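Local coordinates for lipoprotein (Mycoplasma mycoides subsp. capri, PDB 7ADK) that probably acts as a serine protease of the Mycoplasma DUF31 family in the PA clan, with immunoglobulin as its likely substrate, at residues Val269-Arg274 with Asn674-Lys679. Sequence-based numbering, arbitrary orientation.
Sequences VDSLGR and NKLINK
This is packing between two long loops of a probable PA-clan peptidase, its centre about 25 Å from the chain's, where the isobutyl end of L676 packs against S271, L272 and G273. The segment 674-679 belongs to the loop between helices 651-655 and 688-691; 269-274 runs before strand 289-293 and is tied by backbone hydrogen bonds of D270 to F477 and of L272 to G474. One methyl, L676 CD2, makes the closest approach to all three. It approaches L272 O at 3.7 Å from beside the carbonyl, not end on, a van der Waals contact. S271 suits its place because it is small and points toward the other loop: with OG anti to the backbone N (chi1 -171°), its hydroxyl oxygen lies beside the methyl and also makes a weak hydrogen bond to T476 OG1. The L272 side chain turns the other way and packs on A278, so its backbone alone faces L676. Just before the second segment, Y673 OH bonds D270 OD2, adding a polar link. Beyond L676, N678 and K679 hydrogen-bond to another protein chain. G273, bare of a side chain, presents its CA to L676 CD2 at 4.0 Å.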
ATOM      1  N   VAL B 269      -3.775   4.951  -7.954  1.00 59.54           N
ATOM      2  CA  VAL B 269      -2.650   4.001  -8.057  1.00 59.54           C
ATOM      3  C   VAL B 269      -2.935   2.502  -8.261  1.00 59.54           C
ATOM      4  O   VAL B 269      -2.072   1.799  -8.768  1.00 59.54           O
ATOM      5  CB  VAL B 269      -1.796   4.165  -6.807  1.00 59.54           C
ATOM      6  CG1 VAL B 269      -2.510   3.638  -5.574  1.00 59.54           C
ATOM      7  CG2 VAL B 269      -0.483   3.414  -6.915  1.00 59.54           C
ATOM      8  N   ASP B 270      -4.069   1.954  -7.833  1.00 58.22           N
ATOM      9  CA  ASP B 270      -4.332   0.501  -7.926  1.00 58.22           C
ATOM     10  C   ASP B 270      -5.731   0.232  -8.499  1.00 58.22           C
ATOM     11  O   ASP B 270      -6.162  -0.908  -8.537  1.00 58.22           O
ATOM     12  CB  ASP B 270      -4.155  -0.223  -6.569  1.00 58.22           C
ATOM     13  CG  ASP B 270      -2.781  -0.234  -5.865  1.00 58.22           C
ATOM     14  OD1 ASP B 270      -1.746  -0.493  -6.512  1.00 58.22           O
ATOM     15  OD2 ASP B 270      -2.753  -0.064  -4.620  1.00 58.22           O
ATOM     16  N   SER B 271      -6.455   1.275  -8.908  1.00 59.09           N
ATOM     17  CA  SER B 271      -7.884   1.254  -9.229  1.00 59.09           C
ATOM     18  C   SER B 271      -8.125   1.553 -10.709  1.00 59.09           C
ATOM     19  O   SER B 271      -7.355   2.288 -11.309  1.00 59.09           O
ATOM     20  CB  SER B 271      -8.612   2.265  -8.346  1.00 59.09           C
ATOM     21  OG  SER B 271      -9.999   2.106  -8.504  1.00 59.09           O
ATOM     22  N   LEU B 272      -9.171   0.979 -11.306  1.00 61.14           N
ATOM     23  CA  LEU B 272      -9.575   1.193 -12.704  1.00 61.14           C
ATOM     24  C   LEU B 272     -10.876   2.001 -12.782  1.00 61.14           C
ATOM     25  O   LEU B 272     -11.906   1.538 -12.313  1.00 61.14           O
ATOM     26  CB  LEU B 272      -9.822  -0.158 -13.397  1.00 61.14           C
ATOM     27  CG  LEU B 272      -8.674  -1.167 -13.339  1.00 61.14           C
ATOM     28  CD1 LEU B 272      -9.097  -2.450 -14.047  1.00 61.14           C
ATOM     29  CD2 LEU B 272      -7.398  -0.603 -13.943  1.00 61.14           C
ATOM     30  N   GLY B 273     -10.882   3.159 -13.435  1.00 63.79           N
ATOM     31  CA  GLY B 273     -12.105   3.949 -13.599  1.00 63.79           C
ATOM     32  C   GLY B 273     -13.129   3.376 -14.592  1.00 63.79           C
ATOM     33  O   GLY B 273     -14.306   3.298 -14.256  1.00 63.79           O
ATOM     34  N   ARG B 274     -12.709   2.995 -15.806  1.00 68.40           N
ATOM     35  CA  ARG B 274     -13.576   2.680 -16.963  1.00 68.40           C
ATOM     36  C   ARG B 274     -12.906   1.762 -17.986  1.00 68.40           C
ATOM     37  O   ARG B 274     -11.693   1.594 -17.961  1.00 68.40           O
ATOM     38  CB  ARG B 274     -14.096   3.972 -17.647  1.00 68.40           C
ATOM     39  CG  ARG B 274     -13.039   4.760 -18.442  1.00 68.40           C
ATOM     40  CD  ARG B 274     -13.658   5.724 -19.447  1.00 68.40           C
ATOM     41  NE  ARG B 274     -12.654   6.446 -20.257  1.00 68.40           N
ATOM     42  CZ  ARG B 274     -12.905   7.336 -21.205  1.00 68.40           C
ATOM     43  NH1 ARG B 274     -11.963   7.846 -21.931  1.00 68.40           N
ATOM     44  NH2 ARG B 274     -14.084   7.792 -21.464  1.00 68.40           N
ATOM     45  N   ASN B 674     -10.329   3.243  -2.825  1.00 63.02           N
ATOM     46  CA  ASN B 674     -11.028   2.037  -2.358  1.00 63.02           C
ATOM     47  C   ASN B 674     -12.556   2.170  -2.515  1.00 63.02           C
ATOM     48  O   ASN B 674     -13.330   1.537  -1.798  1.00 63.02           O
ATOM     49  CB  ASN B 674     -10.559   1.718  -0.917  1.00 63.02           C
ATOM     50  CG  ASN B 674      -9.426   0.713  -0.848  1.00 63.02           C
ATOM     51  OD1 ASN B 674      -9.364  -0.256  -1.580  1.00 63.02           O
ATOM     52  ND2 ASN B 674      -8.527   0.860   0.093  1.00 63.02           N
ATOM     53  N   LYS B 675     -13.008   3.049  -3.419  1.00 63.45           N
ATOM     54  CA  LYS B 675     -14.373   3.591  -3.420  1.00 63.45           C
ATOM     55  C   LYS B 675     -15.221   3.174  -4.629  1.00 63.45           C
ATOM     56  O   LYS B 675     -16.439   3.293  -4.578  1.00 63.45           O
ATOM     57  CB  LYS B 675     -14.285   5.117  -3.260  1.00 63.45           C
ATOM     58  CG  LYS B 675     -13.535   5.630  -2.020  1.00 63.45           C
ATOM     59  CD  LYS B 675     -14.256   5.306  -0.706  1.00 63.45           C
ATOM     60  CE  LYS B 675     -13.597   6.041   0.465  1.00 63.45           C
ATOM     61  NZ  LYS B 675     -14.373   5.913   1.713  1.00 63.45           N
ATOM     62  N   LEU B 676     -14.605   2.669  -5.699  1.00 68.48           N
ATOM     63  CA  LEU B 676     -15.256   2.249  -6.955  1.00 68.48           C
ATOM     64  C   LEU B 676     -15.785   0.798  -6.937  1.00 68.48           C
ATOM     65  O   LEU B 676     -16.342   0.353  -7.933  1.00 68.48           O
ATOM     66  CB  LEU B 676     -14.260   2.477  -8.121  1.00 68.48           C
ATOM     67  CG  LEU B 676     -14.363   3.836  -8.832  1.00 68.48           C
ATOM     68  CD1 LEU B 676     -14.360   5.025  -7.884  1.00 68.48           C
ATOM     69  CD2 LEU B 676     -13.200   3.997  -9.799  1.00 68.48           C
ATOM     70  N   ILE B 677     -15.630   0.048  -5.841  1.00 73.38           N
ATOM     71  CA  ILE B 677     -15.983  -1.381  -5.779  1.00 73.38           C
ATOM     72  C   ILE B 677     -17.509  -1.579  -5.926  1.00 73.38           C
ATOM     73  O   ILE B 677     -18.295  -1.218  -5.051  1.00 73.38           O
ATOM     74  CB  ILE B 677     -15.443  -2.043  -4.480  1.00 73.38           C
ATOM     75  CG1 ILE B 677     -13.994  -1.671  -4.081  1.00 73.38           C
ATOM     76  CG2 ILE B 677     -15.578  -3.573  -4.577  1.00 73.38           C
ATOM     77  CD1 ILE B 677     -12.892  -2.026  -5.075  1.00 73.38           C
ATOM     78  N   ASN B 678     -17.940  -2.190  -7.030  1.00 78.83           N
ATOM     79  CA  ASN B 678     -19.339  -2.524  -7.331  1.00 78.83           C
ATOM     80  C   ASN B 678     -19.831  -3.810  -6.629  1.00 78.83           C
ATOM     81  O   ASN B 678     -20.210  -4.790  -7.274  1.00 78.83           O
ATOM     82  CB  ASN B 678     -19.561  -2.508  -8.856  1.00 78.83           C
ATOM     83  CG  ASN B 678     -18.536  -3.305  -9.635  1.00 78.83           C
ATOM     84  OD1 ASN B 678     -17.483  -2.818  -9.980  1.00 78.83           O
ATOM     85  ND2 ASN B 678     -18.790  -4.534  -9.940  1.00 78.83           N
ATOM     86  N   LYS B 679     -19.858  -3.799  -5.294  1.00 77.30           N
ATOM     87  CA  LYS B 679     -20.441  -4.855  -4.445  1.00 77.30           C
ATOM     88  C   LYS B 679     -21.927  -5.070  -4.752  1.00 77.30           C
ATOM     89  O   LYS B 679     -22.652  -4.103  -4.981  1.00 77.30           O
ATOM     90  CB  LYS B 679     -20.261  -4.493  -2.960  1.00 77.30           C
ATOM     91  CG  LYS B 679     -18.799  -4.415  -2.523  1.00 77.30           C
ATOM     92  CD  LYS B 679     -18.623  -4.221  -1.020  1.00 77.30           C
ATOM     93  CE  LYS B 679     -17.158  -4.277  -0.649  1.00 77.30           C
ATOM     94  NZ  LYS B 679     -16.931  -4.227   0.800  1.00 77.30           N
TER